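Lysozyme, putative (Bacillus anthracis, PDB 2WAG) probably cleaves bacterial cell-wall peptidoglycan as a family GH25 lysozyme, hydrolysing its glycan strands, apparently with retention of anomeric configuration. Local coordinates at residues A[13-25]-A[199-213]. Sequence-based numbering, arbitrary orientation.
With SO4 (sulfate ion), chain E; 15P (polyethylene glycol (N=34)), chain M; SO4 (sulfate ion), chain C.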
loop_
_atom_site.group_PDB
_atom_site.type_symbol
_atom_site.label_atom_id
_atom_site.label_comp_id
_atom_site.label_asym_id
_atom_site.label_seq_id
_atom_site.Cartn_x
_atom_site.Cartn_y
_atom_site.Cartn_z
ATOM N N ARG A 13 -1.559 5.122 23.634
ATOM C CA ARG A 13 -2.013 6.410 24.168
ATOM C C ARG A 13 -3.056 7.128 23.305
ATOM O O ARG A 13 -3.699 8.065 23.779
ATOM C CB ARG A 13 -0.814 7.320 24.404
ATOM C CG ARG A 13 -0.177 7.836 23.103
ATOM C CD ARG A 13 1.134 8.553 23.379
ATOM N NE ARG A 13 2.176 7.606 23.766
ATOM C CZ ARG A 13 3.427 7.941 24.057
ATOM N NH1 ARG A 13 3.800 9.211 24.024
ATOM N NH2 ARG A 13 4.305 6.999 24.384
ATOM N N TYR A 14 -3.190 6.737 22.036
ATOM C CA TYR A 14 -4.148 7.384 21.152
ATOM C C TYR A 14 -5.384 6.527 21.056
ATOM O O TYR A 14 -5.373 5.488 20.389
ATOM C CB TYR A 14 -3.531 7.594 19.753
ATOM C CG TYR A 14 -2.243 8.357 19.822
ATOM C CD1 TYR A 14 -2.230 9.672 20.242
ATOM C CD2 TYR A 14 -1.010 7.751 19.498
ATOM C CE1 TYR A 14 -1.039 10.378 20.353
ATOM C CE2 TYR A 14 0.176 8.444 19.588
ATOM C CZ TYR A 14 0.168 9.757 20.022
ATOM O OH TYR A 14 1.345 10.454 20.135
ATOM N N GLU A 15 -6.456 6.959 21.703
ATOM C CA GLU A 15 -7.668 6.165 21.752
ATOM C C GLU A 15 -8.768 6.540 20.788
ATOM O O GLU A 15 -9.793 5.879 20.753
ATOM C CB GLU A 15 -8.259 6.186 23.148
ATOM C CG GLU A 15 -7.297 5.671 24.171
ATOM C CD GLU A 15 -8.026 5.292 25.400
ATOM O OE1 GLU A 15 -8.611 4.179 25.413
ATOM O OE2 GLU A 15 -8.090 6.142 26.297
ATOM N N ILE A 16 -8.600 7.617 20.038
ATOM C CA ILE A 16 -9.611 8.064 19.103
ATOM C C ILE A 16 -9.183 7.629 17.699
ATOM O O ILE A 16 -8.256 8.195 17.103
ATOM C CB ILE A 16 -9.772 9.605 19.157
ATOM C CG1 ILE A 16 -10.066 10.069 20.601
ATOM C CG2 ILE A 16 -10.843 10.096 18.157
ATOM C CD1 ILE A 16 -11.305 9.481 21.207
ATOM N N LYS A 17 -9.876 6.613 17.187
ATOM C CA LYS A 17 -9.537 5.915 15.950
ATOM C C LYS A 17 -10.570 6.205 14.865
ATOM O O LYS A 17 -11.744 6.434 15.177
ATOM C CB LYS A 17 -9.511 4.400 16.232
ATOM C CG LYS A 17 -9.095 3.510 15.073
ATOM C CD LYS A 17 -8.923 2.024 15.496
ATOM C CE LYS A 17 -10.211 1.402 16.033
ATOM N NZ LYS A 17 -9.995 -0.034 16.439
ATOM N N GLY A 18 -10.165 6.148 13.603
ATOM C CA GLY A 18 -11.114 6.362 12.514
ATOM C C GLY A 18 -10.579 5.888 11.192
ATOM O O GLY A 18 -9.435 5.478 11.090
ATOM N N VAL A 19 -11.408 5.960 10.186
ATOM C CA VAL A 19 -11.045 5.450 8.878
ATOM C C VAL A 19 -10.975 6.537 7.823
ATOM O O VAL A 19 -11.463 7.587 8.022
ATOM C CB VAL A 19 -12.112 4.403 8.381
ATOM C CG1 VAL A 19 -12.322 3.286 9.413
ATOM C CG2 VAL A 19 -13.471 5.090 8.033
ATOM N N ASP A 20 -10.323 6.202 6.709
ATOM C CA ASP A 20 -10.479 7.006 5.496
ATOM C C ASP A 20 -10.730 6.027 4.373
ATOM O O ASP A 20 -10.157 4.939 4.382
ATOM C CB ASP A 20 -9.294 7.956 5.221
ATOM C CG ASP A 20 -8.025 7.239 4.933
ATOM O OD1 ASP A 20 -7.283 7.030 5.888
ATOM O OD2 ASP A 20 -7.773 6.898 3.768
ATOM N N VAL A 21 -11.627 6.389 3.464
ATOM C CA VAL A 21 -12.041 5.492 2.400
ATOM C C VAL A 21 -12.233 6.228 1.088
ATOM O O VAL A 21 -12.461 7.449 1.066
ATOM C CB VAL A 21 -13.381 4.757 2.735
ATOM C CG1 VAL A 21 -13.264 3.966 4.031
ATOM C CG2 VAL A 21 -14.550 5.735 2.772
ATOM N N ALA A 22 -12.166 5.459 0.005
ATOM C CA ALA A 22 -12.514 5.908 -1.338
ATOM C C ALA A 22 -13.339 4.799 -1.968
ATOM O O ALA A 22 -13.662 3.790 -1.308
ATOM C CB ALA A 22 -11.253 6.195 -2.154
ATOM N N SER A 23 -13.681 4.954 -3.244
ATOM C CA SER A 23 -14.530 3.948 -3.873
ATOM C C SER A 23 -13.896 2.559 -3.865
ATOM O O SER A 23 -14.616 1.567 -3.882
ATOM C CB SER A 23 -14.878 4.354 -5.306
ATOM O OG SER A 23 -13.705 4.439 -6.094
ATOM N N TYR A 24 -12.561 2.494 -3.820
ATOM C CA TYR A 24 -11.835 1.206 -3.892
ATOM C C TYR A 24 -12.128 0.327 -2.695
ATOM O O TYR A 24 -11.870 -0.864 -2.754
ATOM C CB TYR A 24 -10.315 1.446 -4.117
ATOM C CG TYR A 24 -10.186 2.505 -5.176
ATOM C CD1 TYR A 24 -10.715 2.294 -6.458
ATOM C CD2 TYR A 24 -9.716 3.766 -4.868
ATOM C CE1 TYR A 24 -10.712 3.295 -7.400
ATOM C CE2 TYR A 24 -9.700 4.765 -5.815
ATOM C CZ TYR A 24 -10.214 4.530 -7.067
ATOM O OH TYR A 24 -10.222 5.555 -7.985
ATOM N N GLN A 25 -12.635 0.908 -1.605
ATOM C CA GLN A 25 -13.030 0.131 -0.436
ATOM C C GLN A 25 -14.408 -0.522 -0.611
ATOM O O GLN A 25 -14.875 -1.234 0.283
ATOM C CB GLN A 25 -12.981 0.991 0.841
ATOM C CG GLN A 25 -11.580 1.116 1.419
ATOM C CD GLN A 25 -10.590 1.720 0.443
ATOM O OE1 GLN A 25 -10.792 2.840 -0.061
ATOM N NE2 GLN A 25 -9.515 0.971 0.132
ATOM N N LYS A 199 -9.260 -6.352 5.714
ATOM C CA LYS A 199 -9.761 -5.477 4.653
ATOM C C LYS A 199 -8.709 -4.434 4.270
ATOM O O LYS A 199 -8.018 -3.917 5.167
ATOM C CB LYS A 199 -11.074 -4.779 5.091
ATOM C CG LYS A 199 -11.575 -3.893 3.974
ATOM C CD LYS A 199 -12.862 -3.217 4.351
ATOM C CE LYS A 199 -13.349 -2.302 3.234
ATOM N NZ LYS A 199 -13.595 -3.047 1.960
ATOM N N TYR A 200 -8.610 -4.078 2.975
ATOM C CA TYR A 200 -7.758 -2.923 2.595
ATOM C C TYR A 200 -8.548 -1.673 2.852
ATOM O O TYR A 200 -9.367 -1.278 2.014
ATOM C CB TYR A 200 -7.251 -2.999 1.144
ATOM C CG TYR A 200 -6.186 -4.063 1.002
ATOM C CD1 TYR A 200 -4.859 -3.798 1.326
ATOM C CD2 TYR A 200 -6.508 -5.333 0.550
ATOM C CE1 TYR A 200 -3.878 -4.803 1.215
ATOM C CE2 TYR A 200 -5.543 -6.315 0.431
ATOM C CZ TYR A 200 -4.241 -6.055 0.752
ATOM O OH TYR A 200 -3.293 -7.054 0.631
ATOM N N ILE A 201 -8.416 -1.177 4.081
ATOM C CA ILE A 201 -9.003 0.066 4.506
ATOM C C ILE A 201 -8.017 0.736 5.452
ATOM O O ILE A 201 -7.421 0.103 6.330
ATOM C CB ILE A 201 -10.321 -0.178 5.220
ATOM C CG1 ILE A 201 -11.030 1.153 5.515
ATOM C CG2 ILE A 201 -10.087 -1.061 6.455
ATOM C CD1 ILE A 201 -12.447 0.951 5.954
ATOM N N ASP A 202 -7.806 2.022 5.231
ATOM C CA ASP A 202 -6.879 2.811 6.019
ATOM C C ASP A 202 -7.425 3.137 7.409
ATOM O O ASP A 202 -8.567 3.599 7.533
ATOM C CB ASP A 202 -6.678 4.170 5.336
ATOM C CG ASP A 202 -5.942 4.081 3.999
ATOM O OD1 ASP A 202 -5.196 3.105 3.750
ATOM O OD2 ASP A 202 -6.099 5.039 3.194
ATOM N N LEU A 203 -6.586 2.937 8.404
ATOM C CA LEU A 203 -6.929 3.315 9.779
ATOM C C LEU A 203 -6.015 4.370 10.321
ATOM O O LEU A 203 -4.873 4.441 10.009
ATOM C CB LEU A 203 -6.976 2.110 10.744
ATOM C CG LEU A 203 -7.841 0.905 10.294
ATOM C CD1 LEU A 203 -7.757 -0.161 11.397
ATOM C CD2 LEU A 203 -9.234 1.275 10.031
ATOM N N ASN A 204 -6.621 5.186 11.168
ATOM C CA ASN A 204 -5.997 6.397 11.625
ATOM C C ASN A 204 -6.257 6.690 13.088
ATOM O O ASN A 204 -7.187 6.245 13.579
ATOM C CB ASN A 204 -6.588 7.602 10.846
ATOM C CG ASN A 204 -6.476 7.474 9.328
ATOM O OD1 ASN A 204 -5.539 7.782 8.769
ATOM N ND2 ASN A 204 -7.495 6.971 8.746
ATOM N N VAL A 205 -5.402 7.460 13.741
ATOM C CA VAL A 205 -5.777 8.015 15.048
ATOM C C VAL A 205 -5.663 9.543 15.051
ATOM O O VAL A 205 -4.856 10.126 14.324
ATOM C CB VAL A 205 -4.939 7.453 16.237
ATOM C CG1 VAL A 205 -5.310 6.005 16.475
ATOM C CG2 VAL A 205 -3.431 7.638 16.017
ATOM N N PHE A 206 -6.498 10.155 15.890
ATOM C CA PHE A 206 -6.385 11.570 16.254
ATOM C C PHE A 206 -5.346 11.700 17.371
ATOM O O PHE A 206 -5.122 10.746 18.118
ATOM C CB PHE A 206 -7.782 11.989 16.723
ATOM C CG PHE A 206 -7.918 13.425 17.199
ATOM C CD1 PHE A 206 -7.776 14.496 16.333
ATOM C CD2 PHE A 206 -8.296 13.684 18.514
ATOM C CE1 PHE A 206 -7.985 15.806 16.773
ATOM C CE2 PHE A 206 -8.489 14.999 18.960
ATOM C CZ PHE A 206 -8.333 16.044 18.096
ATOM N N TYR A 207 -4.683 12.836 17.503
ATOM C CA TYR A 207 -3.650 12.987 18.495
ATOM C C TYR A 207 -4.146 13.070 19.940
ATOM O O TYR A 207 -3.458 12.730 20.825
ATOM C CB TYR A 207 -2.868 14.317 18.203
ATOM C CG TYR A 207 -3.559 15.552 18.735
ATOM C CD1 TYR A 207 -3.250 16.042 19.973
ATOM C CD2 TYR A 207 -4.564 16.150 18.057
ATOM C CE1 TYR A 207 -3.899 17.037 20.487
ATOM C CE2 TYR A 207 -5.185 17.214 18.566
ATOM C CZ TYR A 207 -4.861 17.645 19.812
ATOM O OH TYR A 207 -5.569 18.711 20.305
ATOM N N GLY A 208 -5.351 13.535 20.102
ATOM C CA GLY A 208 -5.842 13.955 21.419
ATOM C C GLY A 208 -6.926 13.093 22.052
ATOM O O GLY A 208 -7.060 11.964 21.746
ATOM N N ASN A 209 -7.656 13.680 22.986
ATOM C CA ASN A 209 -8.630 12.923 23.764
ATOM C C ASN A 209 -10.049 13.137 23.227
ATOM O O ASN A 209 -10.263 13.865 22.240
ATOM C CB ASN A 209 -8.494 13.246 25.265
ATOM C CG ASN A 209 -8.806 14.684 25.582
ATOM O OD1 ASN A 209 -9.615 15.318 24.910
ATOM N ND2 ASN A 209 -8.200 15.198 26.649
ATOM N N GLU A 210 -11.029 12.498 23.859
ATOM C CA GLU A 210 -12.389 12.527 23.366
ATOM C C GLU A 210 -12.969 13.952 23.352
ATOM O O GLU A 210 -13.647 14.350 22.408
ATOM C CB GLU A 210 -13.256 11.597 24.230
ATOM C CG GLU A 210 -14.715 11.897 24.156
ATOM C CD GLU A 210 -15.461 10.924 23.285
ATOM O OE1 GLU A 210 -15.186 10.880 22.069
ATOM O OE2 GLU A 210 -16.333 10.202 23.829
ATOM N N GLU A 211 -12.712 14.720 24.406
ATOM C CA GLU A 211 -13.230 16.077 24.481
ATOM C C GLU A 211 -12.608 16.957 23.389
ATOM O O GLU A 211 -13.329 17.703 22.708
ATOM C CB GLU A 211 -13.003 16.670 25.877
ATOM C CG GLU A 211 -13.468 18.109 25.993
ATOM C CD GLU A 211 -13.401 18.643 27.414
ATOM O OE1 GLU A 211 -12.735 18.015 28.259
ATOM O OE2 GLU A 211 -14.012 19.699 27.681
ATOM N N GLU A 212 -11.288 16.859 23.219
ATOM C CA GLU A 212 -10.606 17.579 22.137
ATOM C C GLU A 212 -11.190 17.188 20.784
ATOM O O GLU A 212 -11.408 18.028 19.918
ATOM C CB GLU A 212 -9.092 17.333 22.193
ATOM C CG GLU A 212 -8.425 17.991 23.414
ATOM C CD GLU A 212 -7.016 17.522 23.685
ATOM O OE1 GLU A 212 -6.658 16.366 23.342
ATOM O OE2 GLU A 212 -6.244 18.304 24.290
ATOM N N PHE A 213 -11.440 15.902 20.628
ATOM C CA PHE A 213 -12.030 15.380 19.422
ATOM C C PHE A 213 -13.390 16.023 19.146
ATOM O O PHE A 213 -13.630 16.544 18.054
ATOM C CB PHE A 213 -12.156 13.877 19.606
ATOM C CG PHE A 213 -12.756 13.171 18.447
ATOM C CD1 PHE A 213 -12.049 13.019 17.269
ATOM C CD2 PHE A 213 -14.018 12.623 18.548
ATOM C CE1 PHE A 213 -12.610 12.341 16.193
ATOM C CE2 PHE A 213 -14.585 11.953 17.488
ATOM C CZ PHE A 213 -13.882 11.810 16.301
HETATM S S SO4 E . 2.159 3.803 23.988
HETATM O O1 SO4 E . 3.561 4.275 23.962
HETATM O O2 SO4 E . 1.985 3.481 25.381
HETATM O O3 SO4 E . 1.420 4.968 23.621
HETATM O O4 SO4 E . 2.259 2.722 23.039
HETATM C C1 15P M . -7.870 20.388 20.260
HETATM C C2 15P M . -7.481 19.954 18.847
HETATM O O1 15P M . -6.888 21.126 18.252
HETATM C C3 15P M . -5.817 20.838 17.354
HETATM S S SO4 C . -0.183 -5.485 2.352
HETATM O O1 SO4 C . 1.041 -5.975 2.965
HETATM O O2 SO4 C . -1.113 -4.946 3.370
HETATM O O3 SO4 C . -1.039 -6.498 1.743
HETATM O O4 SO4 C . -0.013 -4.177 1.682
HETATM O O HOH W 1 -4.104 11.174 23.214
HETATM O O HOH W 2 -6.599 9.399 23.369
HETATM O O HOH W 3 -6.470 9.614 20.186
HETATM O O HOH W 4 -8.986 3.084 2.820
#
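Antiparallel pairing of strand 17-21 with strand 202-206 joins the first and last strands of the GH25 barrel. Gly18 and Asn204 form a hydrogen-bonded pair: Gly18 N donates to Asn204 O at 3.0 Å, and Asn204 N returns a bond to Gly18 O at 2.8 Å. Two residues along, Phe206 N donates to Ile16 O. Val19 CG1 meets Leu203 CD2 on one face of the sheet. The face bearing Asp20, Asp202 and Asn204 is polar. There Asn204 ND2 reaches Asp20 OD1 at 2.9 Å, nearly straight at 165°. The bond lies in the amide plane and uses the anti lone pair of the carboxylate oxygen. Asp20 CG sits between its backbone N and carbonyl carbon (chi1 65°), which carries the carboxylate across to Asn204 and Asp202. Asp20 OD2 lies 2.6 Å from Asp202 OD2, with the carboxylate planes 45° apart. Gln184 on strand 182-186 also bonds Asp20 OD1, and Trp164 bonds Asn204 OD1, fixing the amide's orientation. Strand 40-47 pairs in parallel with the other edge of 17-21, and 182-186 pairs antiparallel with 202-206, so the contact closes the barrel of this TIM-barrel-clan domain. Toward helix 210-214, Ile16 CG2 lies over one face of the Phe213 ring, 3.5 Å from its centroid. This CH-pi contact packs the helix against Ile16. At the other end Lys199 NZ donates a hydrogen bond to Gln25 O at 2.8 Å. Gln25 NE2 donates to Tyr200 O of its own chain at 2.9 Å, from above the carbonyl plane, and also bonds the hydroxyl of Tyr200 of the second subunit.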